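Local coordinates for protein S-adenosylmethionine:tRNA ribosyltransferase-isomerase (Thermus thermophilus, PDB 1WDI) that probably transfers and isomerises the ribose of S-adenosylmethionine onto the 7-aminomethyl group of preQ1-modified tRNA, giving epoxyqueuosine in the queuosine pathway, at residues 23-28 and 188-193; 203-208 and 236-241; 229-234 and 261-266. One frame throughout, in Å; residues are numbered along the deposited sequence.

Contact 1 (23-28 and 188-193)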
# COMPACT_ATOMS: atom_id res chain seq x y z
N PRO A 23 -11.70 18.86 0.74
CA PRO A 23 -11.45 17.64 1.51
C PRO A 23 -10.98 16.54 0.57
O PRO A 23 -11.20 16.63 -0.65
CB PRO A 23 -12.81 17.33 2.13
CG PRO A 23 -13.45 18.69 2.23
CD PRO A 23 -13.10 19.30 0.90
N ARG A 24 -10.34 15.52 1.11
CA ARG A 24 -9.81 14.44 0.29
C ARG A 24 -10.86 13.67 -0.50
O ARG A 24 -10.59 13.22 -1.61
CB ARG A 24 -8.99 13.47 1.16
CG ARG A 24 -7.82 14.15 1.88
CD ARG A 24 -6.89 13.14 2.56
NE ARG A 24 -7.54 12.39 3.63
CZ ARG A 24 -7.80 12.87 4.85
NH1 ARG A 24 -7.46 14.11 5.16
NH2 ARG A 24 -8.40 12.10 5.75
N ASP A 25 -12.06 13.54 0.06
CA ASP A 25 -13.12 12.81 -0.63
C ASP A 25 -13.84 13.62 -1.70
O ASP A 25 -14.90 13.21 -2.19
CB ASP A 25 -14.13 12.24 0.37
CG ASP A 25 -14.81 13.32 1.21
OD1 ASP A 25 -14.52 14.52 1.00
OD2 ASP A 25 -15.63 12.96 2.07
N MET A 26 -13.28 14.77 -2.07
CA MET A 26 -13.87 15.58 -3.12
C MET A 26 -13.13 15.27 -4.42
O MET A 26 -13.46 15.79 -5.48
CB MET A 26 -13.80 17.07 -2.79
CG MET A 26 -14.91 17.56 -1.85
SD MET A 26 -16.59 17.28 -2.49
CE MET A 26 -16.73 18.65 -3.68
N ALA A 27 -12.13 14.40 -4.32
CA ALA A 27 -11.39 13.97 -5.50
C ALA A 27 -12.42 13.28 -6.40
O ALA A 27 -13.39 12.71 -5.91
CB ALA A 27 -10.30 12.97 -5.11
N ARG A 28 -12.22 13.33 -7.71
CA ARG A 28 -13.17 12.69 -8.61
C ARG A 28 -13.11 11.17 -8.52
O ARG A 28 -12.09 10.60 -8.12
CB ARG A 28 -12.93 13.16 -10.05
CG ARG A 28 -13.11 14.67 -10.24
CD ARG A 28 -12.88 15.08 -11.67
NE ARG A 28 -13.85 14.47 -12.57
CZ ARG A 28 -13.87 14.64 -13.88
NH1 ARG A 28 -12.97 15.41 -14.47
NH2 ARG A 28 -14.79 14.02 -14.62
N HIS A 188 -7.81 8.91 -0.01
CA HIS A 188 -9.04 9.57 -0.46
C HIS A 188 -10.17 9.57 0.56
O HIS A 188 -11.09 10.39 0.47
CB HIS A 188 -9.54 8.92 -1.75
CG HIS A 188 -8.57 8.99 -2.87
ND1 HIS A 188 -8.17 10.18 -3.44
CD2 HIS A 188 -7.90 8.02 -3.55
CE1 HIS A 188 -7.31 9.94 -4.41
NE2 HIS A 188 -7.13 8.64 -4.50
N PHE A 189 -10.11 8.66 1.53
CA PHE A 189 -11.14 8.56 2.54
C PHE A 189 -10.95 9.56 3.69
O PHE A 189 -9.84 9.90 4.06
CB PHE A 189 -11.21 7.14 3.12
CG PHE A 189 -11.70 6.11 2.15
CD1 PHE A 189 -10.92 5.72 1.06
CD2 PHE A 189 -12.95 5.52 2.32
CE1 PHE A 189 -11.38 4.76 0.16
CE2 PHE A 189 -13.42 4.55 1.43
CZ PHE A 189 -12.63 4.17 0.34
N THR A 190 -12.07 10.01 4.23
CA THR A 190 -12.08 10.95 5.35
C THR A 190 -12.86 10.29 6.46
O THR A 190 -13.58 9.32 6.23
CB THR A 190 -12.82 12.24 4.99
OG1 THR A 190 -14.14 11.91 4.56
CG2 THR A 190 -12.10 13.02 3.89
N PRO A 191 -12.72 10.79 7.70
CA PRO A 191 -13.47 10.20 8.81
C PRO A 191 -14.97 10.23 8.51
O PRO A 191 -15.70 9.31 8.87
CB PRO A 191 -13.08 11.09 9.99
CG PRO A 191 -11.67 11.47 9.66
CD PRO A 191 -11.77 11.81 8.18
N GLU A 192 -15.41 11.29 7.83
CA GLU A 192 -16.82 11.45 7.47
C GLU A 192 -17.28 10.34 6.52
O GLU A 192 -18.31 9.72 6.73
CB GLU A 192 -17.06 12.80 6.79
CG GLU A 192 -16.88 14.04 7.66
CD GLU A 192 -15.43 14.30 8.05
OE1 GLU A 192 -14.53 14.06 7.21
OE2 GLU A 192 -15.20 14.75 9.19
N LEU A 193 -16.51 10.12 5.46
CA LEU A 193 -16.85 9.09 4.49
C LEU A 193 -16.90 7.73 5.17
O LEU A 193 -17.82 6.94 4.95
CB LEU A 193 -15.83 9.06 3.35
CG LEU A 193 -15.98 7.92 2.33
CD1 LEU A 193 -17.42 7.88 1.82
CD2 LEU A 193 -14.99 8.14 1.19
O HOH W 1 -8.13 12.77 -2.55
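R24 reaches across to the backbone of 188-193 and holds the carbonyl of F189 with its guanidinium. The chain bends at chi3 (-64°), which turns NE toward that carbonyl. NH2 donates to F189 O at 3.1 Å, meeting the oxygen in the carbonyl plane and on a lone pair, although the oxygen is tilted somewhat from the guanidinium plane. NE adds a weak second bond to the same oxygen and another weak one to L187 O. The methyl CG2 of T190 lies over one face of the guanidinium, toward its rim. At the other end of R24, its carbonyl oxygen is bridged to the H188 ring by a water that donates to R24 O and lies 2.7 Å from H188 ND1; N300 engages NE2 of the same ring through its side-chain oxygen. D25 follows. Its CG stands between the backbone N and the carbonyl carbon (chi1 60°), and its side chain crosses that of T190 at about a right angle. T190 OG1 donates to D25 OD2 at 3.1 Å, approaching from above the carboxylate plane, while T190 CG2 packs 3.8 Å from D25 CG. The two residues thus share a polar and an apolar contact in a buried setting. L193 CB also comes up to D25 OD2. Further along, A27 CB touches H188 ND1 at 3.9 Å. The F189 ring instead makes edge-to-face contacts with F60 and F298. T190 OG1 serves the helix as well, accepting from L193 N at 3.1 Å with an N-H...O angle of 166°. This is a classic threonine N-cap at the start of helix 191-199, here tied through the same hydroxyl to the aspartate of a short 3-10 turn that leads into strand 28-32.

Contact 2 (203-208 and 236-241)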
# COMPACT_ATOMS: atom_id res chain seq x y z
N GLU A 203 -18.98 -3.02 5.91
CA GLU A 203 -17.92 -3.44 6.81
C GLU A 203 -16.63 -2.74 6.44
O GLU A 203 -16.32 -2.55 5.26
CB GLU A 203 -17.73 -4.96 6.72
CG GLU A 203 -18.91 -5.76 7.21
CD GLU A 203 -18.59 -7.24 7.33
OE1 GLU A 203 -17.44 -7.57 7.66
OE2 GLU A 203 -19.50 -8.07 7.11
N LEU A 204 -15.88 -2.34 7.46
CA LEU A 204 -14.61 -1.67 7.26
C LEU A 204 -13.56 -2.56 7.91
O LEU A 204 -13.44 -2.61 9.13
CB LEU A 204 -14.64 -0.29 7.93
CG LEU A 204 -15.79 0.64 7.49
CD1 LEU A 204 -15.71 1.94 8.28
CD2 LEU A 204 -15.69 0.93 5.99
N ARG A 205 -12.81 -3.29 7.08
CA ARG A 205 -11.79 -4.21 7.58
C ARG A 205 -10.39 -3.77 7.17
O ARG A 205 -10.18 -3.29 6.05
CB ARG A 205 -12.06 -5.62 7.03
CG ARG A 205 -13.46 -6.13 7.29
CD ARG A 205 -13.71 -6.41 8.77
NE ARG A 205 -15.02 -7.00 8.98
CZ ARG A 205 -15.43 -7.54 10.12
NH1 ARG A 205 -14.61 -7.57 11.17
NH2 ARG A 205 -16.64 -8.06 10.22
N PHE A 206 -9.42 -3.96 8.07
CA PHE A 206 -8.05 -3.55 7.79
C PHE A 206 -6.99 -4.65 7.93
O PHE A 206 -6.89 -5.31 8.97
CB PHE A 206 -7.64 -2.39 8.72
CG PHE A 206 -8.51 -1.17 8.59
CD1 PHE A 206 -9.82 -1.16 9.09
CD2 PHE A 206 -8.03 -0.01 7.99
CE1 PHE A 206 -10.62 -0.03 8.99
CE2 PHE A 206 -8.82 1.14 7.89
CZ PHE A 206 -10.12 1.13 8.39
N LEU A 207 -6.21 -4.86 6.87
CA LEU A 207 -5.12 -5.83 6.95
C LEU A 207 -3.86 -4.99 7.11
O LEU A 207 -3.90 -3.76 6.95
CB LEU A 207 -5.05 -6.71 5.69
CG LEU A 207 -5.03 -6.10 4.29
CD1 LEU A 207 -3.67 -5.50 3.98
CD2 LEU A 207 -5.37 -7.19 3.29
N THR A 208 -2.74 -5.63 7.41
CA THR A 208 -1.50 -4.90 7.64
C THR A 208 -0.39 -5.09 6.62
O THR A 208 -0.04 -6.21 6.26
CB THR A 208 -0.91 -5.28 9.02
OG1 THR A 208 -1.92 -5.16 10.03
CG2 THR A 208 0.26 -4.39 9.36
N PRO A 236 -5.23 -9.97 9.92
CA PRO A 236 -5.82 -10.27 11.22
C PRO A 236 -6.84 -11.40 11.10
O PRO A 236 -7.52 -11.54 10.07
CB PRO A 236 -6.47 -8.95 11.62
CG PRO A 236 -5.57 -7.93 10.99
CD PRO A 236 -5.34 -8.53 9.62
N GLU A 237 -6.96 -12.19 12.16
CA GLU A 237 -7.90 -13.30 12.17
C GLU A 237 -9.33 -12.85 11.88
O GLU A 237 -10.05 -13.52 11.13
CB GLU A 237 -7.87 -14.00 13.53
CG GLU A 237 -6.50 -14.52 13.92
CD GLU A 237 -6.43 -14.83 15.40
OE1 GLU A 237 -7.10 -15.78 15.85
OE2 GLU A 237 -5.71 -14.10 16.11
N GLU A 238 -9.75 -11.74 12.48
CA GLU A 238 -11.11 -11.23 12.27
C GLU A 238 -11.34 -10.84 10.81
O GLU A 238 -12.45 -10.96 10.29
CB GLU A 238 -11.38 -10.02 13.17
CG GLU A 238 -10.53 -8.81 12.85
CD GLU A 238 -10.61 -7.72 13.91
OE1 GLU A 238 -11.69 -7.12 14.09
OE2 GLU A 238 -9.57 -7.47 14.57
N VAL A 239 -10.29 -10.36 10.15
CA VAL A 239 -10.39 -9.95 8.75
C VAL A 239 -10.52 -11.17 7.85
O VAL A 239 -11.39 -11.24 6.98
CB VAL A 239 -9.17 -9.11 8.31
CG1 VAL A 239 -9.23 -8.82 6.82
CG2 VAL A 239 -9.14 -7.80 9.10
N ALA A 240 -9.64 -12.15 8.05
CA ALA A 240 -9.69 -13.37 7.24
C ALA A 240 -11.07 -13.99 7.42
O ALA A 240 -11.71 -14.40 6.46
CB ALA A 240 -8.61 -14.34 7.69
N GLU A 241 -11.52 -14.05 8.67
CA GLU A 241 -12.83 -14.64 8.96
C GLU A 241 -13.97 -13.86 8.30
O GLU A 241 -14.91 -14.46 7.77
CB GLU A 241 -13.04 -14.71 10.48
CG GLU A 241 -14.40 -15.24 10.90
CD GLU A 241 -14.49 -15.51 12.39
OE1 GLU A 241 -13.88 -14.75 13.17
OE2 GLU A 241 -15.16 -16.48 12.78
O HOH W 2 -12.39 -5.99 11.80
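P236 lays its ring against the backbone of 203-208, at the point where strand 231-235 gives way to helix 237-248 and the helix packs on strand 203-211 of the large mixed sheet. This is alpha/beta layering, with the short axes 8.1 Å apart at closest and inclined at 123°. P236 occupies the N-cap position, and its CG and CD both approach F206 O, while CD also rests 3.8 Å from L207 CA. E238 follows on the solvent-facing side. Its CG sits between the backbone N and the carbonyl carbon (chi1 66°), with the chain extended beyond. The carboxylate does not reach a salt bridge with R205: E238 OE1 stays 4.2 Å from R205 NH1, and the two flat groups are turned 72° apart. A water closes the gap, accepting from R205 NH1 and donating to E238 OE1 at 2.6 Å. E238 O, for its part, lies over one face of the guanidinium. V239 brings CG2 against R205 CB (4.2 Å) and within 3.4 Å of F206 O. The arginine itself is held within its own strand, since E203 OE1 takes both NE and NH2 side-on and in the guanidinium plane; E203 OE2 in turn pairs with R251. This grip would limit rotation of the guanidinium, with R205 NE lying 2.8 Å from E203 OE1.

Contact 3 (229-234 and 261-266)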
# COMPACT_ATOMS: atom_id res chain seq x y z
N HIS A 229 8.89 -6.41 -6.50
CA HIS A 229 9.08 -5.95 -5.13
C HIS A 229 8.21 -6.77 -4.17
O HIS A 229 6.99 -6.63 -4.16
CB HIS A 229 8.70 -4.47 -5.02
CG HIS A 229 9.36 -3.60 -6.05
ND1 HIS A 229 10.72 -3.51 -6.19
CD2 HIS A 229 8.83 -2.77 -6.98
CE1 HIS A 229 11.01 -2.67 -7.17
NE2 HIS A 229 9.87 -2.21 -7.66
N ALA A 230 8.85 -7.62 -3.37
CA ALA A 230 8.13 -8.46 -2.42
C ALA A 230 7.31 -7.60 -1.46
O ALA A 230 7.74 -6.51 -1.08
CB ALA A 230 9.12 -9.32 -1.63
N GLU A 231 6.14 -8.08 -1.09
CA GLU A 231 5.26 -7.35 -0.19
C GLU A 231 4.92 -8.17 1.05
O GLU A 231 4.15 -9.13 0.98
CB GLU A 231 3.96 -6.97 -0.92
CG GLU A 231 2.94 -6.23 -0.06
CD GLU A 231 1.64 -5.95 -0.81
OE1 GLU A 231 1.70 -5.35 -1.90
OE2 GLU A 231 0.56 -6.32 -0.30
N PRO A 232 5.51 -7.82 2.21
CA PRO A 232 5.25 -8.53 3.46
C PRO A 232 3.98 -7.95 4.09
O PRO A 232 3.85 -6.74 4.20
CB PRO A 232 6.50 -8.26 4.28
CG PRO A 232 6.84 -6.85 3.88
CD PRO A 232 6.62 -6.86 2.37
N TYR A 233 3.06 -8.82 4.50
CA TYR A 233 1.81 -8.35 5.08
C TYR A 233 1.30 -9.28 6.17
O TYR A 233 1.80 -10.39 6.35
CB TYR A 233 0.74 -8.26 3.98
CG TYR A 233 0.45 -9.60 3.36
CD1 TYR A 233 -0.41 -10.52 3.97
CD2 TYR A 233 1.10 -10.00 2.18
CE1 TYR A 233 -0.62 -11.79 3.44
CE2 TYR A 233 0.90 -11.26 1.64
CZ TYR A 233 0.04 -12.15 2.27
OH TYR A 233 -0.16 -13.40 1.73
N ALA A 234 0.27 -8.83 6.88
CA ALA A 234 -0.34 -9.63 7.92
C ALA A 234 -1.84 -9.43 7.85
O ALA A 234 -2.31 -8.30 7.76
CB ALA A 234 0.20 -9.22 9.30
N VAL A 261 -5.38 -5.82 -2.71
CA VAL A 261 -5.63 -6.86 -3.71
C VAL A 261 -4.53 -7.94 -3.65
O VAL A 261 -4.82 -9.13 -3.53
CB VAL A 261 -5.64 -6.28 -5.14
CG1 VAL A 261 -5.72 -7.41 -6.15
CG2 VAL A 261 -6.83 -5.32 -5.31
N ARG A 262 -3.28 -7.51 -3.72
CA ARG A 262 -2.15 -8.44 -3.71
C ARG A 262 -2.09 -9.29 -2.44
O ARG A 262 -1.80 -10.48 -2.50
CB ARG A 262 -0.83 -7.67 -3.88
CG ARG A 262 -0.71 -6.93 -5.21
CD ARG A 262 0.50 -6.00 -5.20
NE ARG A 262 1.74 -6.72 -4.94
CZ ARG A 262 2.93 -6.15 -4.83
NH1 ARG A 262 3.05 -4.83 -4.96
NH2 ARG A 262 4.00 -6.89 -4.59
N ALA A 263 -2.37 -8.68 -1.30
CA ALA A 263 -2.34 -9.42 -0.04
C ALA A 263 -3.46 -10.46 0.02
O ALA A 263 -3.20 -11.63 0.31
CB ALA A 263 -2.44 -8.46 1.14
N LEU A 264 -4.70 -10.04 -0.26
CA LEU A 264 -5.83 -10.97 -0.23
C LEU A 264 -5.68 -12.14 -1.21
O LEU A 264 -5.88 -13.30 -0.85
CB LEU A 264 -7.15 -10.24 -0.51
CG LEU A 264 -7.62 -9.23 0.55
CD1 LEU A 264 -8.91 -8.54 0.08
CD2 LEU A 264 -7.87 -9.96 1.88
N GLU A 265 -5.32 -11.83 -2.46
CA GLU A 265 -5.16 -12.89 -3.46
C GLU A 265 -4.01 -13.84 -3.12
O GLU A 265 -4.09 -15.03 -3.36
CB GLU A 265 -4.97 -12.28 -4.85
CG GLU A 265 -6.19 -11.51 -5.40
CD GLU A 265 -7.42 -12.39 -5.63
OE1 GLU A 265 -7.25 -13.56 -6.05
OE2 GLU A 265 -8.56 -11.92 -5.41
N SER A 266 -2.94 -13.30 -2.55
CA SER A 266 -1.79 -14.12 -2.17
C SER A 266 -2.09 -15.02 -0.96
O SER A 266 -1.52 -16.10 -0.82
CB SER A 266 -0.59 -13.23 -1.84
OG SER A 266 0.45 -14.00 -1.25
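The Y233 ring carries the methyl of A263 over one face and meets S266 OG at its edge, while the R262 guanidinium has E231 OE1 over one face and H229 O at its edge, in plane. These pairs pack helix 258-266 across strand 231-235, an alpha/beta layer in which the short axes cross at -71°. A263 CB stands 4.0 Å from the ring centroid, a CH-pi contact displaced toward the CG side. Y233 OH and S266 OG are hydrogen-bonded at 3.1 Å. An alanine in place of Y233 would probably leave a gap over A263 CB and deprive S266 OG of its hydroxyl partner. E231 and R262 form a salt bridge: E231 OE1 sits over the guanidinium face, 3.3 Å from R262 NE, so the pair is electrostatic and not a directed hydrogen bond. The glutamate reaches there with CG anti to its backbone N (chi1 178°). T281 O provides NH2 of R262 with a further, weak bond. The stronger bond is that of R262 NH2 to H229 O, 3.0 Å long and nearly along the C=O axis.

How the contacts relate
Contacts 2 and 3 belong to one sheet: strands 203-211 and 231-235 are antiparallel neighbours in it, and T208 O probably accepts a hydrogen bond from A234 N at 2.7 Å. L207 of contact 2 also packs on A263 of contact 3, so helix 258-266 touches both strands. Contact 1 stands apart, its centre 22 Å from that of contact 2, but helix 191-199 is followed in the chain by strand 203-211. Contact 1 is the most buried and ties a loop to a helix start mainly by polar bonds, one through water; contact 2, partly buried, packs apolar side chains on the strand backbone, with a charge pair bridged by water at its exposed rim; contact 3 combines ring packing with a charge pair.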